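Local coordinates for protein citrate lyase, subunit 1 (Methanosaeta concilii, PDB 6HXI) that probably splits citrate with ATP and coenzyme A into acetyl-CoA and oxaloacetate, as one subunit of the ATP citrate lyase, at residues 10-15 / 107-112; 20-25 / 228-233; 72-77 / 83-88; 180-185 / 201-206; 245-250 / 322-327. All coordinates share one frame; numbering follows the deposited sequence.

Contact 1: 10-15 / 107-112; sequences DAKNLL and LIEPFT
The carboxylate of E109 meets the ammonium group of K12 close to its own plane: NZ lies on the syn side of OE1, only 18° out of that plane. The salt bridge measures 2.8 Å from K12 NZ to E109 OE1, and the same nitrogen stands 2.9 Å from E109 OE2, so the charge faces both oxygens almost equally. This is a worked example of how one buried ion pair can span two backbones whose nearest CA atoms are 10.2 Å apart. K12 crosses the gap as an extended chain, while E109 turns its CG between the backbone N and the carbonyl carbon (chi1 68°) and then runs out straight. The two side chains meet at about a right angle. L107 adds a looser apolar flank, with its CD2 4.4 Å from K12 NZ. Beyond the pair, K12 NZ also forms a salt bridge with E8 and a hydrogen bond to the carbonyl of L213, so its charge is probably shared among several acceptors. Within the ATP-grasp region, the contact joins helix 8-18, which packs on strand 209-220 of the six-stranded sheet, to strand 106-110 of the separate four-stranded sheet.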
# COMPACT_ATOMS: atom_id res chain seq x y z
N ASP C 10 26.20 62.07 1.53
CA ASP C 10 26.32 60.62 1.55
C ASP C 10 27.78 60.13 1.52
O ASP C 10 28.14 59.23 2.29
CB ASP C 10 25.50 60.02 0.40
CG ASP C 10 24.00 60.31 0.46
OD1 ASP C 10 23.43 60.27 1.58
OD2 ASP C 10 23.39 60.51 -0.61
N ALA C 11 28.62 60.75 0.66
CA ALA C 11 30.04 60.41 0.51
C ALA C 11 30.84 60.70 1.81
O ALA C 11 31.61 59.86 2.27
CB ALA C 11 30.63 61.16 -0.67
N LYS C 12 30.60 61.88 2.41
CA LYS C 12 31.23 62.33 3.66
C LYS C 12 30.75 61.49 4.84
O LYS C 12 31.55 61.21 5.73
CB LYS C 12 30.96 63.82 3.91
CG LYS C 12 31.83 64.73 3.05
CD LYS C 12 31.49 66.18 3.22
CE LYS C 12 32.61 67.02 2.67
NZ LYS C 12 32.32 68.46 2.78
N ASN C 13 29.46 61.08 4.84
CA ASN C 13 28.87 60.23 5.87
C ASN C 13 29.52 58.85 5.83
O ASN C 13 29.84 58.32 6.89
CB ASN C 13 27.36 60.12 5.73
CG ASN C 13 26.61 60.35 7.02
OD1 ASN C 13 26.90 59.73 8.06
ND2 ASN C 13 25.64 61.25 6.98
N LEU C 14 29.74 58.31 4.59
CA LEU C 14 30.43 57.03 4.36
C LEU C 14 31.87 57.15 4.89
O LEU C 14 32.32 56.28 5.64
CB LEU C 14 30.44 56.62 2.86
CG LEU C 14 29.14 56.03 2.28
CD1 LEU C 14 29.20 55.92 0.75
CD2 LEU C 14 28.84 54.68 2.87
N LEU C 15 32.56 58.25 4.53
CA LEU C 15 33.92 58.51 4.98
C LEU C 15 33.99 58.62 6.51
O LEU C 15 34.90 58.06 7.11
CB LEU C 15 34.51 59.77 4.32
CG LEU C 15 36.02 59.85 4.44
CD1 LEU C 15 36.68 58.99 3.42
CD2 LEU C 15 36.51 61.27 4.30
N LEU C 107 23.65 70.97 1.61
CA LEU C 107 24.41 70.35 2.68
C LEU C 107 24.85 71.40 3.72
O LEU C 107 25.36 72.46 3.35
CB LEU C 107 25.63 69.58 2.12
CG LEU C 107 26.68 69.06 3.12
CD1 LEU C 107 26.17 67.87 3.95
CD2 LEU C 107 27.97 68.71 2.43
N ILE C 108 24.63 71.08 5.01
CA ILE C 108 25.07 71.92 6.13
C ILE C 108 26.14 71.15 6.92
O ILE C 108 25.95 69.99 7.29
CB ILE C 108 23.97 72.53 7.04
CG1 ILE C 108 22.76 73.03 6.21
CG2 ILE C 108 24.55 73.68 7.90
CD1 ILE C 108 21.50 73.23 7.01
N GLU C 109 27.28 71.80 7.11
CA GLU C 109 28.41 71.22 7.84
C GLU C 109 29.23 72.28 8.61
O GLU C 109 29.15 73.46 8.25
CB GLU C 109 29.29 70.40 6.88
CG GLU C 109 30.05 71.22 5.84
CD GLU C 109 30.99 70.43 4.96
OE1 GLU C 109 31.24 69.24 5.26
OE2 GLU C 109 31.51 71.01 3.98
N PRO C 110 30.04 71.90 9.62
CA PRO C 110 30.86 72.90 10.33
C PRO C 110 31.95 73.53 9.45
O PRO C 110 32.50 72.87 8.57
CB PRO C 110 31.48 72.12 11.49
CG PRO C 110 31.46 70.70 11.05
CD PRO C 110 30.26 70.54 10.18
N PHE C 111 32.24 74.82 9.68
CA PHE C 111 33.27 75.57 8.96
C PHE C 111 34.61 75.24 9.58
O PHE C 111 34.83 75.52 10.76
CB PHE C 111 32.99 77.09 9.02
CG PHE C 111 34.07 77.97 8.44
CD1 PHE C 111 34.11 78.24 7.07
CD2 PHE C 111 35.04 78.55 9.25
CE1 PHE C 111 35.12 79.05 6.54
CE2 PHE C 111 36.05 79.35 8.71
CZ PHE C 111 36.08 79.60 7.36
N THR C 112 35.52 74.66 8.78
CA THR C 112 36.86 74.34 9.26
C THR C 112 37.85 75.43 8.80
O THR C 112 38.13 75.54 7.61
CB THR C 112 37.25 72.89 8.92
OG1 THR C 112 36.39 72.03 9.67
CG2 THR C 112 38.70 72.56 9.27

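Contact 2: 20-25 / 228-233; sequences PEYLDD and KKRWSE
Y22 and R230 make a polar surface contact between two loops of the ATP-grasp region, one following helix 8-18 and the other following strand 209-220. R230 grips Y22 OH end-on, with NH1 and NH2 both donating to that one oxygen. R230 NH2 lies 2.8 Å from Y22 OH and R230 NH1 2.9 Å from it. Sharing one acceptor bends both bonds, to N-H...O angles of 143° and 139°, although the oxygen stays near the guanidinium plane. The ring and the guanidinium are turned 66° apart, and the two side chains approach from opposite directions, R230 stretched out from CG to NE. NH1 has a second partner in T193 OG1, and the phenol a weak bond with D192, both at or just beyond the end of helix 173-192. The general lesson is that a single phenol oxygen can take two bonds from one arginine and so link two loops. A phenylalanine at Y22 lacks that oxygen, and would probably leave the two nitrogens without their common acceptor and the guanidinium freer to turn about its remaining partners. E21 adds a longer salt bridge, its OE1 3.6 Å from R230 NH2 and its carboxylate turned nearly perpendicular to the guanidinium.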
# COMPACT_ATOMS: atom_id res chain seq x y z
N PRO C 20 37.43 55.51 9.71
CA PRO C 20 38.14 55.23 10.98
C PRO C 20 38.43 53.74 11.28
O PRO C 20 38.96 53.44 12.34
CB PRO C 20 37.22 55.84 12.05
CG PRO C 20 36.33 56.76 11.33
CD PRO C 20 36.14 56.17 9.98
N GLU C 21 38.10 52.83 10.34
CA GLU C 21 38.32 51.37 10.42
C GLU C 21 39.65 50.97 9.77
O GLU C 21 40.17 49.89 10.04
CB GLU C 21 37.17 50.62 9.73
CG GLU C 21 35.91 50.52 10.57
CD GLU C 21 34.72 49.83 9.94
OE1 GLU C 21 34.91 48.89 9.14
OE2 GLU C 21 33.58 50.21 10.28
N TYR C 22 40.19 51.85 8.91
CA TYR C 22 41.45 51.69 8.17
C TYR C 22 42.52 52.65 8.73
O TYR C 22 43.71 52.32 8.75
CB TYR C 22 41.21 51.99 6.67
CG TYR C 22 40.08 51.19 6.04
CD1 TYR C 22 40.19 49.82 5.86
CD2 TYR C 22 38.90 51.81 5.65
CE1 TYR C 22 39.16 49.08 5.28
CE2 TYR C 22 37.86 51.08 5.06
CZ TYR C 22 38.00 49.72 4.88
OH TYR C 22 36.97 48.98 4.32
N LEU C 23 42.07 53.82 9.19
CA LEU C 23 42.86 54.92 9.73
C LEU C 23 42.41 55.20 11.19
O LEU C 23 41.50 54.53 11.68
CB LEU C 23 42.53 56.14 8.84
CG LEU C 23 43.48 57.32 8.79
CD1 LEU C 23 44.89 56.90 8.35
CD2 LEU C 23 42.94 58.40 7.87
N ASP C 24 43.04 56.17 11.86
CA ASP C 24 42.63 56.61 13.20
C ASP C 24 41.85 57.92 12.98
O ASP C 24 42.10 58.92 13.64
CB ASP C 24 43.84 56.82 14.13
CG ASP C 24 44.77 55.63 14.25
OD1 ASP C 24 44.34 54.49 13.94
OD2 ASP C 24 45.95 55.83 14.63
N ASP C 25 40.90 57.88 12.01
CA ASP C 25 40.07 58.99 11.55
C ASP C 25 38.86 59.23 12.46
O ASP C 25 37.74 59.47 11.99
CB ASP C 25 39.67 58.82 10.07
CG ASP C 25 38.95 60.02 9.47
OD1 ASP C 25 39.47 61.16 9.60
OD2 ASP C 25 37.83 59.84 8.94
N LYS C 228 25.13 46.09 1.29
CA LYS C 228 23.85 46.30 1.98
C LYS C 228 23.97 47.04 3.30
O LYS C 228 23.07 47.80 3.63
CB LYS C 228 23.07 44.99 2.14
CG LYS C 228 22.57 44.41 0.81
CD LYS C 228 21.78 43.11 1.04
CE LYS C 228 21.77 42.23 -0.19
NZ LYS C 228 20.73 41.17 -0.10
N LYS C 229 25.08 46.84 4.04
CA LYS C 229 25.29 47.51 5.32
C LYS C 229 25.95 48.89 5.18
O LYS C 229 25.53 49.83 5.85
CB LYS C 229 26.02 46.61 6.34
CG LYS C 229 27.31 45.97 5.84
CD LYS C 229 28.09 45.33 7.00
CE LYS C 229 29.51 44.99 6.61
NZ LYS C 229 30.38 44.78 7.79
N ARG C 230 26.97 49.02 4.29
CA ARG C 230 27.65 50.30 4.12
C ARG C 230 26.79 51.34 3.39
O ARG C 230 26.80 52.50 3.79
CB ARG C 230 29.03 50.12 3.46
CG ARG C 230 30.03 49.39 4.36
CD ARG C 230 31.44 49.40 3.80
NE ARG C 230 32.41 48.85 4.76
CZ ARG C 230 33.73 49.04 4.69
NH1 ARG C 230 34.26 49.77 3.71
NH2 ARG C 230 34.53 48.52 5.61
N TRP C 231 25.98 50.92 2.41
CA TRP C 231 25.11 51.83 1.64
C TRP C 231 23.71 52.01 2.27
O TRP C 231 22.86 52.67 1.66
CB TRP C 231 24.93 51.34 0.19
CG TRP C 231 26.16 51.27 -0.67
CD1 TRP C 231 27.46 51.45 -0.28
CD2 TRP C 231 26.20 50.98 -2.07
NE1 TRP C 231 28.30 51.29 -1.36
CE2 TRP C 231 27.55 51.01 -2.48
CE3 TRP C 231 25.21 50.74 -3.04
CZ2 TRP C 231 27.94 50.77 -3.80
CZ3 TRP C 231 25.61 50.50 -4.35
CH2 TRP C 231 26.96 50.51 -4.71
N SER C 232 23.47 51.42 3.47
CA SER C 232 22.18 51.42 4.18
C SER C 232 21.46 52.77 4.26
O SER C 232 20.25 52.84 4.00
CB SER C 232 22.34 50.83 5.58
OG SER C 232 23.22 51.63 6.35
N GLU C 233 22.21 53.83 4.60
CA GLU C 233 21.73 55.20 4.78
C GLU C 233 21.69 56.06 3.51
O GLU C 233 21.42 57.26 3.61
CB GLU C 233 22.55 55.91 5.88
CG GLU C 233 22.04 55.68 7.29
CD GLU C 233 22.82 54.68 8.12
OE1 GLU C 233 23.97 55.00 8.50
OE2 GLU C 233 22.26 53.60 8.45

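Contact 3: 72-77 / 83-88; sequences LVLLDA and KEYLNE
Y85 reaches from its helix to the chain at L72 and L74, and its two halves do different work. The apolar part belongs to the ring. L74 lies over one face of it, with CB 4.3 Å from the ring centroid and 25° off the normal, a CH-pi contact displaced toward the rim on the CD2 side. The two methyls of L74 extend this cover: CD1 is 3.7 Å from Y85 CD2, and CD2 reaches back to Y85 CB at 3.8 Å, so the two branches reach the CD2 side of the ring and the CB that carries it. The two side chains run antiparallel alongside one another; with CG anti to the backbone N (chi1 169°), the Y85 ring points from the helix toward the strand.

The polar part is a single bond at the far end of the ring. Y85 OH gives its proton to the backbone O of L72 at 2.6 Å, a weak bond, yet one that provides a buried hydroxyl with an acceptor. L72 also brings its CD2 to 4.3 Å from Y85 OH. A tyrosine that packs its ring on one residue and bonds the backbone of another is a good illustration of how a short connection is held to the helix that follows it.

After L74 and L75 the chain turns at a G1 beta bulge, with D76 and A77 together set against L56 of strand 56-60. Strand 74-75, paired with strand 56-60, is an outermost strand of the four-stranded sheet, and helix 79-89 returns over that sheet, Y85 resting on V58 and P60 and L86 on F106 and I108.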
# COMPACT_ATOMS: atom_id res chain seq x y z
N LEU C 72 27.82 80.12 -4.90
CA LEU C 72 26.71 79.50 -4.17
C LEU C 72 27.07 78.97 -2.77
O LEU C 72 26.16 78.79 -1.96
CB LEU C 72 26.06 78.40 -5.02
CG LEU C 72 25.09 78.89 -6.08
CD1 LEU C 72 25.15 78.03 -7.31
CD2 LEU C 72 23.67 78.94 -5.54
N VAL C 73 28.37 78.76 -2.48
CA VAL C 73 28.82 78.26 -1.17
C VAL C 73 28.78 79.40 -0.14
O VAL C 73 29.40 80.44 -0.36
CB VAL C 73 30.22 77.59 -1.23
CG1 VAL C 73 30.64 77.05 0.13
CG2 VAL C 73 30.26 76.47 -2.27
N LEU C 74 28.06 79.19 0.98
CA LEU C 74 27.98 80.16 2.07
C LEU C 74 28.99 79.72 3.14
O LEU C 74 28.82 78.64 3.73
CB LEU C 74 26.55 80.25 2.65
CG LEU C 74 26.24 81.53 3.43
CD1 LEU C 74 25.67 82.60 2.51
CD2 LEU C 74 25.26 81.26 4.54
N LEU C 75 30.06 80.51 3.35
CA LEU C 75 31.13 80.20 4.29
C LEU C 75 31.07 81.02 5.58
O LEU C 75 30.78 82.21 5.54
CB LEU C 75 32.50 80.39 3.63
CG LEU C 75 32.87 79.40 2.54
CD1 LEU C 75 32.83 80.06 1.17
CD2 LEU C 75 34.22 78.80 2.80
N ASP C 76 31.39 80.36 6.72
CA ASP C 76 31.45 80.91 8.08
C ASP C 76 30.16 81.67 8.47
O ASP C 76 30.12 82.90 8.40
CB ASP C 76 32.72 81.76 8.28
CG ASP C 76 33.13 82.06 9.72
OD1 ASP C 76 32.47 81.54 10.65
OD2 ASP C 76 34.12 82.80 9.91
N ALA C 77 29.12 80.92 8.86
CA ALA C 77 27.83 81.49 9.24
C ALA C 77 27.18 80.86 10.49
O ALA C 77 27.61 79.81 10.95
CB ALA C 77 26.87 81.45 8.06
N LYS C 83 19.73 79.39 7.94
CA LYS C 83 18.29 79.31 7.63
C LYS C 83 17.87 80.40 6.64
O LYS C 83 16.96 80.18 5.86
CB LYS C 83 17.43 79.41 8.89
CG LYS C 83 17.51 78.22 9.85
CD LYS C 83 16.61 78.42 11.08
CE LYS C 83 17.12 79.42 12.12
NZ LYS C 83 16.04 80.28 12.72
N GLU C 84 18.54 81.58 6.68
CA GLU C 84 18.31 82.69 5.76
C GLU C 84 18.71 82.28 4.34
O GLU C 84 17.94 82.49 3.41
CB GLU C 84 19.07 83.95 6.20
CG GLU C 84 18.41 84.72 7.33
CD GLU C 84 19.19 85.89 7.91
OE1 GLU C 84 20.32 86.15 7.46
OE2 GLU C 84 18.65 86.54 8.84
N TYR C 85 19.90 81.64 4.19
CA TYR C 85 20.41 81.14 2.90
C TYR C 85 19.48 80.05 2.36
O TYR C 85 19.22 80.02 1.15
CB TYR C 85 21.86 80.64 3.05
CG TYR C 85 22.38 79.87 1.85
CD1 TYR C 85 22.18 78.49 1.74
CD2 TYR C 85 23.08 80.51 0.84
CE1 TYR C 85 22.66 77.78 0.64
CE2 TYR C 85 23.57 79.80 -0.27
CZ TYR C 85 23.35 78.44 -0.36
OH TYR C 85 23.80 77.71 -1.44
N LEU C 86 18.98 79.15 3.24
CA LEU C 86 18.08 78.06 2.87
C LEU C 86 16.69 78.58 2.48
O LEU C 86 16.12 78.09 1.51
CB LEU C 86 17.96 77.02 4.00
CG LEU C 86 19.24 76.33 4.51
CD1 LEU C 86 19.07 75.93 5.95
CD2 LEU C 86 19.60 75.11 3.67
N ASN C 87 16.13 79.55 3.25
CA ASN C 87 14.80 80.14 2.99
C ASN C 87 14.76 80.99 1.71
O ASN C 87 13.68 81.18 1.14
CB ASN C 87 14.28 80.94 4.19
CG ASN C 87 13.45 80.13 5.17
OD1 ASN C 87 13.97 79.40 6.02
ND2 ASN C 87 12.13 80.29 5.11
N GLU C 88 15.93 81.47 1.25
CA GLU C 88 16.05 82.29 0.05
C GLU C 88 16.30 81.44 -1.21
O GLU C 88 15.54 81.56 -2.17
CB GLU C 88 17.19 83.32 0.21
CG GLU C 88 16.86 84.52 1.09
CD GLU C 88 18.05 85.36 1.54
OE1 GLU C 88 19.18 84.83 1.58
OE2 GLU C 88 17.83 86.54 1.88

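Contact 4: 180-185 / 201-206; sequences EEFITA and NPFTFS
F182 lays the CE2 corner of its ring over the middle of the F203 ring, 3.8 Å above that plane. From this position CE2 is about equally far from all six carbons of F203, while the neighbouring CD2 of F182 comes to 3.9 Å from F203 CE1. The centroids are 4.8 Å apart and the planes 45° to each other, an oblique aromatic pair that fits neither the stacked nor the edge-to-face limit. The two side chains run past one another in opposite directions, F203 with CG set between the backbone N and the carbonyl carbon (chi1 74°), a setting that points its ring at the helix.

Cutting F203 back to an alanine takes away the surface under F182 CE2 and CD2, and would probably open a gap between helix and strand and leave the F182 ring less firmly held on that side. In the ATP-grasp region to which both segments belong, helix 173-192 leads into strand 195-206, a central strand of the six-stranded antiparallel sheet on which the helix itself packs. Here one large residue from the helix and one from the sheet meet between the two layers.

Around the pair, V120 of strand 118-125 touches both F203 and I183, V179 lies on F203, and I210 supports F182. A cis peptide bond precedes P202, just ahead of F203, whose backbone pairs with Y118. On the helix side, E180 O accepts from T184 N at 3.1 Å and from T184 OG1 at 2.8 Å, the two donors reaching it from opposite faces of the carbonyl plane.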
# COMPACT_ATOMS: atom_id res chain seq x y z
N GLU C 180 50.32 59.81 3.54
CA GLU C 180 50.64 58.45 3.08
C GLU C 180 49.61 57.48 3.69
O GLU C 180 48.99 56.72 2.96
CB GLU C 180 52.07 58.07 3.51
CG GLU C 180 52.45 56.60 3.37
CD GLU C 180 53.81 56.22 3.94
OE1 GLU C 180 54.18 56.75 5.01
OE2 GLU C 180 54.49 55.38 3.32
N GLU C 181 49.39 57.59 5.02
CA GLU C 181 48.44 56.79 5.79
C GLU C 181 46.99 57.09 5.39
O GLU C 181 46.18 56.15 5.30
CB GLU C 181 48.67 56.98 7.30
CG GLU C 181 49.71 56.04 7.88
CD GLU C 181 50.68 56.60 8.91
OE1 GLU C 181 50.23 57.13 9.95
OE2 GLU C 181 51.91 56.46 8.69
N PHE C 182 46.67 58.39 5.15
CA PHE C 182 45.33 58.81 4.77
C PHE C 182 44.91 58.31 3.39
O PHE C 182 43.77 57.83 3.24
CB PHE C 182 45.15 60.34 4.90
CG PHE C 182 43.89 60.87 4.25
CD1 PHE C 182 42.64 60.60 4.78
CD2 PHE C 182 43.96 61.58 3.06
CE1 PHE C 182 41.48 61.05 4.16
CE2 PHE C 182 42.80 62.03 2.43
CZ PHE C 182 41.57 61.77 2.99
N ILE C 183 45.80 58.42 2.39
CA ILE C 183 45.48 58.00 1.01
C ILE C 183 45.51 56.46 0.89
O ILE C 183 44.78 55.92 0.05
CB ILE C 183 46.30 58.75 -0.08
CG1 ILE C 183 47.77 58.26 -0.17
CG2 ILE C 183 46.22 60.28 0.12
CD1 ILE C 183 48.53 58.83 -1.40
N THR C 184 46.28 55.77 1.78
CA THR C 184 46.34 54.31 1.85
C THR C 184 45.00 53.79 2.37
O THR C 184 44.47 52.82 1.82
CB THR C 184 47.57 53.84 2.67
OG1 THR C 184 48.76 54.16 1.94
CG2 THR C 184 47.57 52.34 2.96
N ALA C 185 44.45 54.47 3.40
CA ALA C 185 43.15 54.18 4.02
C ALA C 185 42.02 54.49 3.04
O ALA C 185 41.06 53.72 2.94
CB ALA C 185 42.99 55.01 5.28
N ASN C 201 38.65 67.43 -2.94
CA ASN C 201 39.22 68.64 -3.50
C ASN C 201 38.57 69.88 -2.89
O ASN C 201 37.57 70.39 -3.41
CB ASN C 201 39.10 68.63 -5.04
CG ASN C 201 39.86 69.72 -5.74
OD1 ASN C 201 40.93 70.16 -5.31
ND2 ASN C 201 39.36 70.13 -6.90
N PRO C 202 39.11 70.39 -1.76
CA PRO C 202 40.33 69.95 -1.07
C PRO C 202 40.11 69.19 0.26
O PRO C 202 38.99 69.08 0.76
CB PRO C 202 41.05 71.29 -0.83
CG PRO C 202 39.90 72.32 -0.68
CD PRO C 202 38.62 71.64 -1.18
N PHE C 203 41.20 68.64 0.82
CA PHE C 203 41.24 68.07 2.15
C PHE C 203 42.24 68.89 2.98
O PHE C 203 43.07 69.59 2.40
CB PHE C 203 41.51 66.55 2.17
CG PHE C 203 42.90 66.03 1.89
CD1 PHE C 203 43.81 65.83 2.93
CD2 PHE C 203 43.26 65.61 0.61
CE1 PHE C 203 45.07 65.29 2.68
CE2 PHE C 203 44.53 65.07 0.37
CZ PHE C 203 45.43 64.92 1.40
N THR C 204 42.11 68.89 4.32
CA THR C 204 42.99 69.63 5.22
C THR C 204 43.26 68.86 6.52
O THR C 204 42.81 67.73 6.71
CB THR C 204 42.44 71.07 5.49
OG1 THR C 204 42.02 71.68 4.26
CG2 THR C 204 43.47 71.98 6.18
N PHE C 205 44.01 69.52 7.42
CA PHE C 205 44.41 69.05 8.74
C PHE C 205 43.73 69.84 9.86
O PHE C 205 43.56 71.05 9.76
CB PHE C 205 45.94 69.12 8.88
CG PHE C 205 46.64 68.06 8.07
CD1 PHE C 205 46.87 66.79 8.59
CD2 PHE C 205 47.07 68.33 6.77
CE1 PHE C 205 47.52 65.82 7.83
CE2 PHE C 205 47.71 67.35 6.01
CZ PHE C 205 47.93 66.10 6.55
N SER C 206 43.32 69.10 10.90
CA SER C 206 42.72 69.59 12.14
C SER C 206 43.64 68.98 13.19
O SER C 206 43.39 67.88 13.67
CB SER C 206 41.29 69.06 12.29
OG SER C 206 40.60 69.75 13.32

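Contact 5: 245-250 / 322-327; sequences SKEELF and LDLMTR
E247 packs tightly against L324 where the two helices come nearest, largely carbon on carbon, with one carboxylate oxygen also close. E247 CB lies 3.8 Å from L324 CD1, E247 CG is 3.8 Å from L324 CG, and OE1 of the glutamate stands 3.4 Å from L324 CD2. A bend at chi2 (80°) folds the acid back over the leucine, and both residues are buried. The same L324 CD2 sits over the centre of the R327 guanidinium, 3.7 Å above its plane, so one methyl serves as floor to the charged group. These helices, 246-256 and 311-325, belong to the citrate-binding region of the succinyl-CoA synthetase clan, and the first continues to D255, which with T258 and A260 holds the sodium ion. On the solvent side packing gives way to charge. R327, itself exposed, divides NH2 between two acids, E247 OE2 at 2.8 Å and D323 OD2 also at 2.8 Å, forming a salt-bridge network in which the arginine probably eases the mutual repulsion of the carboxylates. The E247 oxygen is approached from above its plane, and its carboxylate is turned 84° from the guanidinium. S245, at the N-cap, adds weak bonds: its OG donates to E247 OE1 and accepts from E248 N.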
# COMPACT_ATOMS: atom_id res chain seq x y z
N SER C 245 11.05 59.98 -11.32
CA SER C 245 9.93 59.41 -12.06
C SER C 245 9.47 58.09 -11.42
O SER C 245 10.25 57.14 -11.33
CB SER C 245 10.30 59.21 -13.52
OG SER C 245 9.26 58.58 -14.25
N LYS C 246 8.18 58.05 -11.01
CA LYS C 246 7.47 56.92 -10.40
C LYS C 246 7.52 55.68 -11.32
O LYS C 246 7.66 54.55 -10.83
CB LYS C 246 6.02 57.37 -10.06
CG LYS C 246 4.84 56.47 -10.46
CD LYS C 246 3.50 57.12 -10.12
CE LYS C 246 2.38 56.45 -10.86
NZ LYS C 246 1.06 56.76 -10.25
N GLU C 247 7.42 55.92 -12.64
CA GLU C 247 7.45 54.92 -13.70
C GLU C 247 8.86 54.34 -13.85
O GLU C 247 9.00 53.11 -13.94
CB GLU C 247 6.97 55.52 -15.03
CG GLU C 247 5.52 56.00 -15.02
CD GLU C 247 5.26 57.35 -14.39
OE1 GLU C 247 6.05 58.29 -14.61
OE2 GLU C 247 4.24 57.46 -13.66
N GLU C 248 9.88 55.22 -13.87
CA GLU C 248 11.29 54.82 -13.98
C GLU C 248 11.73 53.98 -12.79
O GLU C 248 12.46 53.01 -12.96
CB GLU C 248 12.19 56.05 -14.10
CG GLU C 248 12.18 56.67 -15.48
CD GLU C 248 13.20 57.76 -15.68
OE1 GLU C 248 14.30 57.68 -15.09
OE2 GLU C 248 12.92 58.68 -16.48
N LEU C 249 11.30 54.37 -11.57
CA LEU C 249 11.63 53.67 -10.33
C LEU C 249 10.91 52.33 -10.24
O LEU C 249 11.45 51.40 -9.64
CB LEU C 249 11.37 54.58 -9.11
CG LEU C 249 12.36 55.77 -8.99
CD1 LEU C 249 11.71 56.99 -8.37
CD2 LEU C 249 13.65 55.38 -8.24
N PHE C 250 9.73 52.21 -10.89
CA PHE C 250 8.95 50.97 -10.97
C PHE C 250 9.68 49.96 -11.86
O PHE C 250 9.70 48.77 -11.53
CB PHE C 250 7.53 51.25 -11.52
CG PHE C 250 6.73 50.03 -11.89
CD1 PHE C 250 6.35 49.10 -10.93
CD2 PHE C 250 6.38 49.78 -13.21
CE1 PHE C 250 5.64 47.95 -11.29
CE2 PHE C 250 5.64 48.65 -13.56
CZ PHE C 250 5.28 47.73 -12.60
N LEU C 322 3.14 52.26 -22.37
CA LEU C 322 1.80 52.59 -22.86
C LEU C 322 1.13 53.64 -22.01
O LEU C 322 0.59 54.59 -22.57
CB LEU C 322 0.90 51.35 -23.00
CG LEU C 322 1.29 50.37 -24.10
CD1 LEU C 322 0.61 49.08 -23.91
CD2 LEU C 322 1.00 50.93 -25.48
N ASP C 323 1.23 53.52 -20.68
CA ASP C 323 0.67 54.48 -19.73
C ASP C 323 1.14 55.89 -20.04
O ASP C 323 0.31 56.75 -20.29
CB ASP C 323 1.01 54.11 -18.27
CG ASP C 323 0.45 55.07 -17.23
OD1 ASP C 323 -0.63 55.66 -17.47
OD2 ASP C 323 1.09 55.23 -16.17
N LEU C 324 2.47 56.10 -20.05
CA LEU C 324 3.15 57.37 -20.30
C LEU C 324 2.84 57.99 -21.67
O LEU C 324 2.82 59.21 -21.81
CB LEU C 324 4.66 57.19 -20.14
CG LEU C 324 5.18 56.95 -18.73
CD1 LEU C 324 6.51 56.21 -18.77
CD2 LEU C 324 5.32 58.26 -17.96
N MET C 325 2.62 57.13 -22.68
CA MET C 325 2.32 57.45 -24.07
C MET C 325 0.84 57.87 -24.30
O MET C 325 0.53 58.48 -25.32
CB MET C 325 2.60 56.19 -24.90
CG MET C 325 2.90 56.44 -26.33
SD MET C 325 3.45 54.92 -27.14
CE MET C 325 3.67 55.56 -28.80
N THR C 326 -0.06 57.52 -23.37
CA THR C 326 -1.51 57.75 -23.49
C THR C 326 -2.05 58.84 -22.54
O THR C 326 -3.27 59.02 -22.44
CB THR C 326 -2.26 56.42 -23.34
OG1 THR C 326 -1.99 55.86 -22.06
CG2 THR C 326 -1.94 55.42 -24.46
N ARG C 327 -1.15 59.56 -21.87
CA ARG C 327 -1.51 60.64 -20.95
C ARG C 327 -1.93 61.88 -21.75
O ARG C 327 -3.01 62.42 -21.51
CB ARG C 327 -0.34 60.94 -20.00
CG ARG C 327 -0.19 59.85 -18.94
CD ARG C 327 1.13 59.90 -18.22
NE ARG C 327 1.25 58.79 -17.27
CZ ARG C 327 2.00 58.81 -16.17
NH1 ARG C 327 2.70 59.89 -15.85
NH2 ARG C 327 2.04 57.75 -15.38

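From the N terminus, contact 1 opens first on helix 8-18 and closes at strand 106-110, joining the six-stranded sheet's helix layer to the four-stranded sheet. Contact 3 makes a short local closure within that span. Contact 2 links the loop after helix 8-18 to the loop after strand 209-220 and, opening before contact 1 has closed, crosses it; their segments touch where L14 meets R230. The wide span of contact 2 also encloses contacts 3 and 4, and L23 packs on F182 of contact 4, where helix 173-192 meets strand 195-206. Contact 5 follows in series in the citrate-binding region, its centre about 35 Å from that of contact 1, and ties two helices there.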